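Probable N-acetyl-gamma-glutamyl-phosphate reductase, chloroplastic (Arabidopsis thaliana, PDB 1XYG) probably catalyses the NADPH-dependent reduction of N-acetyl-L-glutamyl phosphate to N-acetyl-L-glutamate semialdehyde, the third step from glutamate towards N-acetylornithine in arginine biosynthesis. Local coordinates at the interface of chains A and B and the interface of chains A and C. Residues are numbered along the deposited sequence; one frame, centred on the assembly and turned at random. Chains: chain A/B/C, putative N-acetyl-gamma-glutamyl-phosphate reductase.

Three patches sample two two-fold interfaces of the homotetramer. Contact 1 and contact 3 both belong to the pairing of chains A and B, their C-alpha centres about 14 Å apart, and both draw on strands 187-193, 255-262 and 318-325: contact 1 is a polar network, contact 3 a largely apolar seam with polar edges. Contact 2 joins A to C through helix 207-210 and nearby loops, about 21 Å from contact 1 and 28 Å from contact 3. Pro250 of contact 2 directly follows strand 247-249, which supplies a histidine to contact 1, so in each chain one short stretch serves both interfaces, which may tie their geometry together.

Contact 1: the interface of chains A and B. Residues chain A 191, 256, 258, 322; chain B 189, 215-216, 247.
This is a polar patch of the two-fold A-B interface, formed by beta-strands of both chains, where a hydrogen-bonded network with a salt bridge probably sets how chains A and B register. A:Lys191 and B:Asp189 approach from opposite directions and form the salt bridge, NZ to OD2 2.9 Å, meeting the carboxylate on its syn side but 24° out of its plane. Lysine suits the place because its long chain, bent by the turn about CB-CG (chi2 77°), carries the ammonium over the face of B:His247, 3.6 Å from NZ to the ring centroid, a cation-pi contact. A:Thr258 OG1 is the hub. It accepts from A:Lys191 NZ at 2.8 Å and from A:Gln256 NE2. Across the interface it bonds B:His247 NE2 at 2.9 Å; with two donors already pointing at it, the hydroxyl plausibly gives its own hydrogen to the imidazole. The primary amide of A:Gln256 can both give and accept: NE2 donates in the amide plane to B:Ser216 OG (2.9 Å), while OE1 reaches the B:Ser216 backbone N through a water. A:Ile322 CD1 packs against B:Ser216 CB. Chain A contributes strands 187-193, 255-262 and 318-325, chain B strands 187-193, 215-216 and 247-249; the contact's centre lies about 14 Å from A:Cys163, the probable catalytic cysteine.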
loop_
_atom_site.group_PDB
_atom_site.type_symbol
_atom_site.label_atom_id
_atom_site.label_comp_id
_atom_site.label_asym_id
_atom_site.label_seq_id
_atom_site.Cartn_x
_atom_site.Cartn_y
_atom_site.Cartn_z
ATOM N N LYS A 191 3.215 -16.771 -4.084
ATOM C CA LYS A 191 2.645 -15.518 -3.631
ATOM C C LYS A 191 1.960 -14.824 -4.798
ATOM O O LYS A 191 2.436 -14.877 -5.933
ATOM C CB LYS A 191 3.749 -14.613 -3.089
ATOM C CG LYS A 191 4.575 -15.201 -1.949
ATOM C CD LYS A 191 5.597 -16.234 -2.414
ATOM C CE LYS A 191 6.500 -16.626 -1.247
ATOM N NZ LYS A 191 7.572 -17.597 -1.596
ATOM N N GLN A 256 4.872 -14.670 -7.606
ATOM C CA GLN A 256 6.155 -15.335 -7.488
ATOM C C GLN A 256 5.989 -16.717 -6.905
ATOM O O GLN A 256 5.220 -16.926 -5.974
ATOM C CB GLN A 256 7.123 -14.566 -6.577
ATOM C CG GLN A 256 8.414 -15.359 -6.303
ATOM C CD GLN A 256 9.456 -14.580 -5.512
ATOM O OE1 GLN A 256 9.580 -13.360 -5.656
ATOM N NE2 GLN A 256 10.224 -15.287 -4.689
ATOM N N THR A 258 8.338 -19.625 -5.292
ATOM C CA THR A 258 9.669 -19.945 -4.805
ATOM C C THR A 258 9.599 -21.475 -4.781
ATOM O O THR A 258 8.868 -22.061 -3.981
ATOM C CB THR A 258 9.906 -19.398 -3.398
ATOM O OG1 THR A 258 9.685 -17.984 -3.390
ATOM C CG2 THR A 258 11.336 -19.692 -2.960
ATOM N N ILE A 322 13.239 -19.341 -8.451
ATOM C CA ILE A 322 12.298 -18.246 -8.281
ATOM C C ILE A 322 11.777 -17.900 -9.666
ATOM O O ILE A 322 12.560 -17.722 -10.601
ATOM C CB ILE A 322 12.977 -17.012 -7.658
ATOM C CG1 ILE A 322 13.501 -17.370 -6.261
ATOM C CG2 ILE A 322 11.992 -15.860 -7.560
ATOM C CD1 ILE A 322 14.219 -16.241 -5.547
ATOM N N ASP B 189 9.970 -20.982 4.256
ATOM C CA ASP B 189 9.771 -19.883 3.315
ATOM C C ASP B 189 9.124 -18.763 4.124
ATOM O O ASP B 189 7.919 -18.789 4.392
ATOM C CB ASP B 189 8.860 -20.308 2.169
ATOM C CG ASP B 189 8.731 -19.236 1.115
ATOM O OD1 ASP B 189 8.242 -18.133 1.446
ATOM O OD2 ASP B 189 9.129 -19.493 -0.042
ATOM N N SER B 215 9.939 -9.775 -3.332
ATOM C CA SER B 215 11.177 -10.378 -3.799
ATOM C C SER B 215 11.803 -11.132 -2.646
ATOM O O SER B 215 11.538 -10.834 -1.484
ATOM C CB SER B 215 12.159 -9.307 -4.295
ATOM O OG SER B 215 12.452 -8.368 -3.273
ATOM N N SER B 216 12.622 -12.123 -2.975
ATOM C CA SER B 216 13.324 -12.893 -1.966
ATOM C C SER B 216 14.601 -12.114 -1.650
ATOM O O SER B 216 14.956 -11.172 -2.356
ATOM C CB SER B 216 13.702 -14.276 -2.514
ATOM O OG SER B 216 12.560 -15.005 -2.935
ATOM N N HIS B 247 11.633 -13.252 2.406
ATOM C CA HIS B 247 10.954 -12.564 1.317
ATOM C C HIS B 247 10.520 -11.208 1.865
ATOM O O HIS B 247 10.018 -11.121 2.985
ATOM C CB HIS B 247 9.716 -13.343 0.842
ATOM C CG HIS B 247 10.029 -14.660 0.199
ATOM N ND1 HIS B 247 10.461 -15.755 0.912
ATOM C CD2 HIS B 247 10.022 -15.040 -1.101
ATOM C CE1 HIS B 247 10.715 -16.750 0.082
ATOM N NE2 HIS B 247 10.456 -16.343 -1.147
HETATM O O HOH W 1 12.274 -12.857 -5.679
#

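Contact 2: the interface of chains A and C. Residues chain A 207, 210-211, 250; chain C 207, 211, 250, 252.
The rings of A:Tyr207 and C:Tyr207 lie almost parallel but strongly offset, so that their CD2-CE2 rims face each other instead of their centres. Each ring carries the methyl of its own chain's Ala211 towards the rim of one face, the same face that meets the partner tyrosine. The opposite face of C:Tyr207 is covered near CD2 and CG by A:Ile210 CG2, which places this ring between an aliphatic branch and an aromatic rim. At the edge of A:Tyr207, in plane, sits the methyl of C:Ala211, 3.9 Å from CB to CE2 of the tyrosine; alanine is small enough to serve both rings, over the face of its own and beside the other. C:Ile252 brings CG1 against CE1 of A:Tyr207 and its CD1 against A:Ala211 CB, its extended CG1-CD1 arm (chi2 178°) spanning from ring to methyl. With CG anti to the backbone N (chi1 -176°), A:Tyr207 reaches away from helix 207-210 and across to the other subunit. Tyrosine suits this role because its flat body packs while its phenol can bond at the far end. This two-fold patch thereby contributes to joining A to C in the homotetramer. The hydroxyls are close enough for reciprocal, probably weak hydrogen bonds, C:Tyr207 OH to A:Pro250 O at 3.2 Å and A:Tyr207 OH to C:Pro250 O at 3.1 Å, both acceptors standing far off the phenol plane.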
loop_
_atom_site.group_PDB
_atom_site.type_symbol
_atom_site.label_atom_id
_atom_site.label_comp_id
_atom_site.label_asym_id
_atom_site.label_seq_id
_atom_site.Cartn_x
_atom_site.Cartn_y
_atom_site.Cartn_z
ATOM N N TYR A 207 -9.926 -3.346 0.853
ATOM C CA TYR A 207 -8.623 -2.750 1.117
ATOM C C TYR A 207 -8.263 -2.852 2.608
ATOM O O TYR A 207 -7.156 -3.257 2.951
ATOM C CB TYR A 207 -8.602 -1.276 0.673
ATOM C CG TYR A 207 -7.241 -0.620 0.824
ATOM C CD1 TYR A 207 -6.809 -0.136 2.057
ATOM C CD2 TYR A 207 -6.345 -0.579 -0.244
ATOM C CE1 TYR A 207 -5.520 0.360 2.227
ATOM C CE2 TYR A 207 -5.054 -0.087 -0.088
ATOM C CZ TYR A 207 -4.645 0.376 1.148
ATOM O OH TYR A 207 -3.356 0.818 1.322
ATOM N N ILE A 210 -7.229 -6.508 3.455
ATOM C CA ILE A 210 -6.036 -7.011 2.778
ATOM C C ILE A 210 -4.734 -6.257 3.074
ATOM O O ILE A 210 -3.700 -6.866 3.310
ATOM C CB ILE A 210 -6.233 -6.988 1.239
ATOM C CG1 ILE A 210 -7.432 -7.855 0.829
ATOM C CG2 ILE A 210 -4.948 -7.419 0.548
ATOM C CD1 ILE A 210 -7.305 -9.321 1.181
ATOM N N ALA A 211 -4.791 -4.932 3.042
ATOM C CA ALA A 211 -3.606 -4.106 3.244
ATOM C C ALA A 211 -2.797 -4.338 4.507
ATOM O O ALA A 211 -3.340 -4.623 5.570
ATOM C CB ALA A 211 -3.983 -2.643 3.161
ATOM N N PRO A 250 -0.379 -8.110 -0.183
ATOM C CA PRO A 250 -1.052 -6.810 -0.130
ATOM C C PRO A 250 -0.539 -5.941 -1.287
ATOM O O PRO A 250 0.204 -4.988 -1.090
ATOM C CB PRO A 250 -0.654 -6.271 1.245
ATOM C CG PRO A 250 0.725 -6.835 1.429
ATOM C CD PRO A 250 0.580 -8.258 0.931
ATOM N N TYR C 207 -9.445 -3.827 -2.437
ATOM C CA TYR C 207 -8.048 -3.421 -2.490
ATOM C C TYR C 207 -7.648 -3.027 -3.918
ATOM O O TYR C 207 -7.034 -1.978 -4.132
ATOM C CB TYR C 207 -7.136 -4.556 -1.991
ATOM C CG TYR C 207 -5.673 -4.167 -1.945
ATOM C CD1 TYR C 207 -4.865 -4.259 -3.080
ATOM C CD2 TYR C 207 -5.129 -3.597 -0.795
ATOM C CE1 TYR C 207 -3.549 -3.778 -3.075
ATOM C CE2 TYR C 207 -3.823 -3.109 -0.774
ATOM C CZ TYR C 207 -3.036 -3.194 -1.919
ATOM O OH TYR C 207 -1.763 -2.654 -1.912
ATOM N N ALA C 211 -6.339 0.831 -3.965
ATOM C CA ALA C 211 -4.885 0.972 -3.959
ATOM C C ALA C 211 -4.251 1.739 -5.110
ATOM O O ALA C 211 -4.704 1.669 -6.258
ATOM C CB ALA C 211 -4.241 -0.398 -3.850
ATOM N N PRO C 250 -5.537 5.946 -0.340
ATOM C CA PRO C 250 -5.203 4.525 -0.411
ATOM C C PRO C 250 -4.421 4.141 0.848
ATOM O O PRO C 250 -3.214 3.896 0.807
ATOM C CB PRO C 250 -4.365 4.438 -1.685
ATOM C CG PRO C 250 -3.607 5.719 -1.636
ATOM C CD PRO C 250 -4.660 6.727 -1.233
ATOM N N ILE C 252 -5.446 2.656 5.231
ATOM C CA ILE C 252 -6.493 2.218 6.141
ATOM C C ILE C 252 -6.965 3.311 7.088
ATOM O O ILE C 252 -8.127 3.708 7.058
ATOM C CB ILE C 252 -6.019 1.009 6.991
ATOM C CG1 ILE C 252 -5.596 -0.141 6.078
ATOM C CG2 ILE C 252 -7.132 0.563 7.945
ATOM C CD1 ILE C 252 -5.076 -1.347 6.835
#

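Contact 3: the interface of chains A and B. Residues chain A 187-188, 243, 245; chain B 187, 260, 313, 318, 320.
A:Ile187 presses its CG2 methyl onto B:Tyr260, the two side chains running antiparallel and overlapping, and this is the tightly packed part of the contact. CG2 stands over the centre of the phenol ring, 3.7 Å from the centroid, a CH-pi contact, while the other branch ends in CD1 above the flat guanidinium of B:Arg318, 3.8 Å from CZ. Branching at CB lets one isoleucine cover two flat groups at once: CG2 is anti to the backbone N and CG1 lies beside it (chi1 -63°). CD1 also touches B:Ile187 CD1 at 3.9 Å, bringing the equivalent strands of the two chains together. A weak hydrogen bond, 3.2 Å from B:Arg318 NH1 to the backbone O of B:Tyr260, would steady the guanidinium under the methyl. The polar margin is held less evenly. A:Thr245 OG1 lies at the edge of the tyrosine ring, in its plane, and gives a weak hydrogen bond to B:Tyr260 OH at 3.2 Å. Nearer the CD1 edge of the ring, a short bond runs from A:Ser243 OG to B:Asp313 OD2, 2.5 Å, on the syn side and 29° out of the carboxylate plane. The same hydroxyl lies 3.0 Å from B:Asp313 OD1. The small serine fits because B:Asp313, on a loop, comes up close to strand 243-245. Together the apolar seam and its polar rim bind the A and B dimerisation domains, supporting the homotetramer.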
loop_
_atom_site.group_PDB
_atom_site.type_symbol
_atom_site.label_atom_id
_atom_site.label_comp_id
_atom_site.label_asym_id
_atom_site.label_seq_id
_atom_site.Cartn_x
_atom_site.Cartn_y
_atom_site.Cartn_z
ATOM N N ILE A 187 8.555 -28.713 -3.515
ATOM C CA ILE A 187 7.727 -27.871 -2.669
ATOM C C ILE A 187 7.650 -26.472 -3.253
ATOM O O ILE A 187 8.675 -25.846 -3.547
ATOM C CB ILE A 187 8.290 -27.821 -1.237
ATOM C CG1 ILE A 187 8.237 -29.224 -0.632
ATOM C CG2 ILE A 187 7.486 -26.844 -0.385
ATOM C CD1 ILE A 187 8.787 -29.313 0.767
ATOM N N ILE A 188 6.425 -25.990 -3.433
ATOM C CA ILE A 188 6.200 -24.678 -4.021
ATOM C C ILE A 188 5.499 -23.716 -3.065
ATOM O O ILE A 188 4.359 -23.954 -2.648
ATOM C CB ILE A 188 5.342 -24.807 -5.297
ATOM C CG1 ILE A 188 5.939 -25.881 -6.211
ATOM C CG2 ILE A 188 5.264 -23.466 -6.017
ATOM C CD1 ILE A 188 4.928 -26.509 -7.164
ATOM N N SER A 243 3.784 -30.203 -3.434
ATOM C CA SER A 243 3.267 -29.480 -2.283
ATOM C C SER A 243 3.185 -28.066 -2.838
ATOM O O SER A 243 4.187 -27.530 -3.311
ATOM C CB SER A 243 4.256 -29.544 -1.116
ATOM O OG SER A 243 3.779 -28.811 -0.001
ATOM N N THR A 245 1.603 -24.195 -1.878
ATOM C CA THR A 245 0.918 -23.321 -0.931
ATOM C C THR A 245 0.870 -21.864 -1.378
ATOM O O THR A 245 1.887 -21.182 -1.412
ATOM C CB THR A 245 1.574 -23.365 0.474
ATOM O OG1 THR A 245 1.745 -24.726 0.893
ATOM C CG2 THR A 245 0.698 -22.649 1.479
ATOM N N ILE B 187 12.143 -27.096 5.490
ATOM C CA ILE B 187 12.222 -25.954 4.587
ATOM C C ILE B 187 11.343 -24.812 5.074
ATOM O O ILE B 187 10.153 -24.986 5.336
ATOM C CB ILE B 187 11.837 -26.364 3.161
ATOM C CG1 ILE B 187 12.780 -27.480 2.705
ATOM C CG2 ILE B 187 11.920 -25.151 2.222
ATOM C CD1 ILE B 187 12.475 -28.044 1.339
ATOM N N TYR B 260 7.756 -26.159 6.107
ATOM C CA TYR B 260 7.494 -27.460 5.522
ATOM C C TYR B 260 8.360 -28.529 6.184
ATOM O O TYR B 260 9.581 -28.566 6.004
ATOM C CB TYR B 260 7.762 -27.394 4.023
ATOM C CG TYR B 260 6.931 -26.331 3.338
ATOM C CD1 TYR B 260 5.631 -26.600 2.913
ATOM C CD2 TYR B 260 7.435 -25.047 3.141
ATOM C CE1 TYR B 260 4.852 -25.615 2.307
ATOM C CE2 TYR B 260 6.668 -24.057 2.540
ATOM C CZ TYR B 260 5.378 -24.347 2.121
ATOM O OH TYR B 260 4.622 -23.368 1.511
ATOM N N ASP B 313 0.326 -31.774 4.513
ATOM C CA ASP B 313 0.921 -31.413 3.239
ATOM C C ASP B 313 0.326 -32.414 2.260
ATOM O O ASP B 313 -0.020 -33.527 2.661
ATOM C CB ASP B 313 2.448 -31.561 3.303
ATOM C CG ASP B 313 3.151 -31.014 2.059
ATOM O OD1 ASP B 313 2.947 -31.565 0.957
ATOM O OD2 ASP B 313 3.913 -30.028 2.188
ATOM N N ARG B 318 4.308 -35.446 5.121
ATOM C CA ARG B 318 4.698 -34.073 5.387
ATOM C C ARG B 318 3.582 -33.227 5.984
ATOM O O ARG B 318 2.401 -33.527 5.831
ATOM C CB ARG B 318 5.226 -33.423 4.111
ATOM C CG ARG B 318 6.724 -33.587 3.948
ATOM C CD ARG B 318 7.229 -32.913 2.699
ATOM N NE ARG B 318 8.685 -32.835 2.706
ATOM C CZ ARG B 318 9.385 -31.974 3.437
ATOM N NH1 ARG B 318 8.765 -31.103 4.225
ATOM N NH2 ARG B 318 10.712 -31.990 3.382
ATOM N N ILE B 320 2.542 -28.895 7.197
ATOM C CA ILE B 320 2.826 -27.486 6.981
ATOM C C ILE B 320 2.469 -26.692 8.218
ATOM O O ILE B 320 1.371 -26.816 8.761
ATOM C CB ILE B 320 2.030 -26.914 5.799
ATOM C CG1 ILE B 320 2.359 -27.691 4.522
ATOM C CG2 ILE B 320 2.348 -25.421 5.655
ATOM C CD1 ILE B 320 1.513 -27.286 3.355
#